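Local coordinates for protein carbohydrate binding module (Ruminococcus flavefaciens, PDB 4V1K) that probably binds plant cell-wall polysaccharides as a carbohydrate-binding module of the family 9 glycoside hydrolase Cel9A in the bacterial cellulosome, at residues 14-17 with 18-21; 65-68 with 69-72. All coordinates share one frame; numbering follows the deposited sequence.

In the fold
Contact 1 (14-17 with 18-21) and contact 2 (65-68 with 69-72) are both local turns in a module made mostly of beta strands. Contact 1 lies where strand 5-15, an outermost strand of the four-stranded antiparallel sheet, runs into the loop before strand 25-29. Contact 2 connects strands 55-64 and 73-83 of the other sheet. Their centres are 28 Å apart and their nearest atoms about 17 Å, so they do not touch. The Tyr-16 side chain is about 6 Å from a bound 2-hydroxybutane-1,4-diol, and that of Tyr-72 about 4 Å from polyethylene glycols, probably crystallisation additives; neither identifies the carbohydrate site.

Contact 1. Residues 14-17 with 18-21; sequences VTYS and ALGE
Leu-19 folds back over the backbone of Tyr-16 and reaches Val-14, its side chain lying along the Thr-15 and Tyr-16 carbonyls in the turn that ends strand 5-15. Leu-19 CB lies 3.5 Å from Tyr-16 O. With CG beside the backbone N and anti to the carbonyl carbon (chi1 -55°), the branch point stays near the Tyr-16 carbonyl and comes close to that of Thr-15 too: Leu-19 CG is 3.6 Å from Tyr-16 O. Beyond it, CD1 does the apolar work. Leu-19 CD1 meets Val-14 CG1 at 4.1 Å, the two side chains crossing at about a right angle, and more loosely approaches Tyr-16 CD1, coming obliquely to the ring.

The backbone beneath is a short 3-10 turn, the tight winding in which each N-H reaches back three residues. Ala-18 N bonds to Thr-15 O at 3.0 Å, somewhat bent at 140°, and Leu-19 N to Tyr-16 O at 3.0 Å, straighter at 159°. Tyr-16 O takes a second hydrogen bond from a water at 2.7 Å, which also donates to Leu-19 O at 2.9 Å. By donating to both carbonyls the water bridges Tyr-16 and Leu-19; it also sits over one face of the Tyr-16 ring, offset toward the rim.

Ala-18 CB rests against Thr-15 CB and CG2. Cut back to an alanine, Leu-19 would lose the methyl that meets Val-14 CG1, which would probably open a gap there and leave the Thr-15 and Tyr-16 carbonyls less covered. The turn is also joined to the loop just before strand 121-131, with Tyr-16 bonded through its backbone to Asp-120 and Ser-17 OG hydrogen-bonded to Asp-120 OD2.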
loop_
_atom_site.group_PDB
_atom_site.type_symbol
_atom_site.label_atom_id
_atom_site.label_comp_id
_atom_site.label_asym_id
_atom_site.label_seq_id
_atom_site.Cartn_x
_atom_site.Cartn_y
_atom_site.Cartn_z
ATOM N N VAL A 14 -6.405 -12.326 0.758
ATOM C CA VAL A 14 -6.626 -11.772 2.095
ATOM C C VAL A 14 -8.060 -12.065 2.562
ATOM O O VAL A 14 -9.023 -11.842 1.826
ATOM C CB VAL A 14 -6.406 -10.259 2.112
ATOM C CG1 VAL A 14 -6.547 -9.678 3.537
ATOM C CG2 VAL A 14 -5.019 -9.912 1.606
ATOM N N THR A 15 -8.197 -12.566 3.791
ATOM C CA THR A 15 -9.512 -12.712 4.443
ATOM C C THR A 15 -9.498 -11.732 5.618
ATOM O O THR A 15 -8.811 -11.967 6.618
ATOM C CB THR A 15 -9.740 -14.157 4.925
ATOM O OG1 THR A 15 -9.672 -15.069 3.800
ATOM C CG2 THR A 15 -11.093 -14.305 5.616
ATOM N N TYR A 16 -10.210 -10.604 5.485
ATOM C CA TYR A 16 -10.138 -9.535 6.492
ATOM C C TYR A 16 -10.450 -10.034 7.900
ATOM O O TYR A 16 -9.737 -9.718 8.874
ATOM C CB TYR A 16 -11.062 -8.331 6.096
ATOM C CG TYR A 16 -11.278 -7.341 7.230
ATOM C CD1 TYR A 16 -10.293 -6.446 7.611
ATOM C CD2 TYR A 16 -12.432 -7.393 7.989
ATOM C CE1 TYR A 16 -10.487 -5.575 8.699
ATOM C CE2 TYR A 16 -12.631 -6.558 9.060
ATOM C CZ TYR A 16 -11.659 -5.652 9.420
ATOM O OH TYR A 16 -11.895 -4.838 10.511
ATOM N N SER A 17 -11.535 -10.794 8.031
ATOM C CA SER A 17 -11.982 -11.260 9.357
ATOM C C SER A 17 -11.001 -12.246 10.005
ATOM O O SER A 17 -11.053 -12.458 11.241
ATOM C CB SER A 17 -13.380 -11.888 9.251
ATOM O OG SER A 17 -13.362 -13.020 8.374
ATOM N N ALA A 18 -10.081 -12.810 9.207
ATOM C CA ALA A 18 -9.038 -13.687 9.754
ATOM C C ALA A 18 -7.832 -12.950 10.319
ATOM O O ALA A 18 -6.981 -13.575 11.009
ATOM C CB ALA A 18 -8.549 -14.681 8.721
ATOM N N LEU A 19 -7.726 -11.652 10.035
ATOM C CA LEU A 19 -6.571 -10.896 10.509
ATOM C C LEU A 19 -6.734 -10.539 11.996
ATOM O O LEU A 19 -7.728 -9.954 12.397
ATOM C CB LEU A 19 -6.378 -9.616 9.694
ATOM C CG LEU A 19 -6.252 -9.777 8.174
ATOM C CD1 LEU A 19 -6.346 -8.435 7.445
ATOM C CD2 LEU A 19 -4.970 -10.532 7.816
ATOM N N GLY A 20 -5.727 -10.847 12.799
ATOM C CA GLY A 20 -5.671 -10.345 14.172
ATOM C C GLY A 20 -5.380 -8.863 14.239
ATOM O O GLY A 20 -5.055 -8.240 13.232
ATOM N N GLU A 21 -5.528 -8.289 15.421
ATOM C CA GLU A 21 -5.247 -6.864 15.659
ATOM C C GLU A 21 -3.885 -6.421 15.119
ATOM O O GLU A 21 -3.742 -5.309 14.566
ATOM C CB GLU A 21 -5.309 -6.569 17.182
ATOM C CG GLU A 21 -6.718 -6.530 17.740
ATOM C CD GLU A 21 -6.796 -6.541 19.274
ATOM O OE1 GLU A 21 -5.823 -6.940 19.969
ATOM O OE2 GLU A 21 -7.869 -6.165 19.782
HETATM O O HOH W 1 -9.752 -8.317 11.225
#

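Contact 2. Residues 65-68 with 69-72; sequences TTDS and ANGY
Thr-65 N bonds to Tyr-72 O at 3.0 Å, closing the loop across its base, while Asp-67 O accepts from Asn-70 N at 3.2 Å and from Tyr-72 N at 3.0 Å, the two donors arriving from opposite faces of the carbonyl plane. This is the connection of a beta-hairpin, linking antiparallel strands 55-64 and 73-83. A further bond from Gly-71 N to Ser-68 O tightens the tip, and the chain turns back through positive phi at both Gly-71 and Tyr-72.

Among the side chains, Thr-65 makes an ST turn: OG1, held between its own backbone N and carbonyl carbon (chi1 75°), accepts from Asp-67 N at 3.2 Å. One of two modelled conformers of Asp-67 brings OD1 to Ala-69 N, a bond that is therefore only tentative. The Tyr-72 ring packs against the 65-68 side of the loop, with Ser-68 CA over one face in a CH-pi contact, 3.8 Å from the ring centroid and almost above its centre. Ser-68 CB reaches farther along the ring, 3.4 Å from Tyr-72 CZ. At the ring edge, in its plane, Thr-65 O sits 3.5 Å from Tyr-72 CD1.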
loop_
_atom_site.group_PDB
_atom_site.type_symbol
_atom_site.label_atom_id
_atom_site.label_comp_id
_atom_site.label_asym_id
_atom_site.label_seq_id
_atom_site.Cartn_x
_atom_site.Cartn_y
_atom_site.Cartn_z
ATOM N N THR A 65 10.926 4.786 6.795
ATOM C CA THR A 65 11.592 6.029 6.470
ATOM C C THR A 65 13.009 6.039 7.023
ATOM O O THR A 65 13.364 5.210 7.887
ATOM C CB THR A 65 10.860 7.289 7.010
ATOM O OG1 THR A 65 11.101 7.366 8.414
ATOM C CG2 THR A 65 9.395 7.279 6.690
ATOM N N THR A 66 13.773 7.050 6.616
ATOM C CA THR A 66 15.137 7.259 7.122
ATOM C C THR A 66 15.151 8.182 8.359
ATOM O O THR A 66 16.242 8.513 8.845
ATOM C CB THR A 66 16.001 7.875 6.012
ATOM O OG1 THR A 66 15.416 9.094 5.585
ATOM C CG2 THR A 66 16.080 6.937 4.811
ATOM N N ASP A 67 13.971 8.585 8.868
ATOM C CA ASP A 67 14.018 9.538 10.014
ATOM C C ASP A 67 13.850 8.914 11.349
ATOM O O ASP A 67 12.775 8.545 11.866
ATOM C CB ASP A 67 13.081 10.685 9.956
ATOM C CG ASP A 67 13.439 11.780 10.989
ATOM O OD1 ASP A 67 14.496 11.768 11.789
ATOM O OD2 ASP A 67 12.590 12.685 10.954
ATOM N N SER A 68 15.020 8.782 11.950
ATOM C CA SER A 68 15.079 8.200 13.287
ATOM C C SER A 68 14.263 8.937 14.371
ATOM O O SER A 68 13.763 8.300 15.310
ATOM C CB SER A 68 16.520 8.083 13.739
ATOM O OG SER A 68 17.118 9.379 13.845
ATOM N N ALA A 69 14.129 10.256 14.274
ATOM C CA ALA A 69 13.366 11.010 15.281
ATOM C C ALA A 69 11.906 10.614 15.336
ATOM O O ALA A 69 11.261 10.780 16.387
ATOM C CB ALA A 69 13.480 12.514 15.037
ATOM N N ASN A 70 11.381 10.113 14.224
ATOM C CA ASN A 70 10.010 9.684 14.181
ATOM C C ASN A 70 9.993 8.180 14.009
ATOM O O ASN A 70 9.060 7.633 13.452
ATOM C CB ASN A 70 9.223 10.423 13.058
ATOM C CG ASN A 70 9.041 11.941 13.337
ATOM O OD1 ASN A 70 9.308 12.790 12.479
ATOM N ND2 ASN A 70 8.588 12.277 14.530
ATOM N N GLY A 71 11.019 7.492 14.516
ATOM C CA GLY A 71 10.937 6.046 14.630
ATOM C C GLY A 71 11.009 5.248 13.343
ATOM O O GLY A 71 10.573 4.113 13.296
ATOM N N TYR A 72 11.583 5.853 12.321
ATOM C CA TYR A 72 11.816 5.202 11.026
ATOM C C TYR A 72 10.502 4.764 10.357
ATOM O O TYR A 72 10.473 3.799 9.586
ATOM C CB TYR A 72 12.797 4.000 11.114
ATOM C CG TYR A 72 14.163 4.327 11.667
ATOM C CD1 TYR A 72 15.111 4.973 10.859
ATOM C CD2 TYR A 72 14.522 3.991 12.940
ATOM C CE1 TYR A 72 16.372 5.259 11.326
ATOM C CE2 TYR A 72 15.798 4.258 13.426
ATOM C CZ TYR A 72 16.731 4.875 12.612
ATOM O OH TYR A 72 18.028 5.161 13.080
#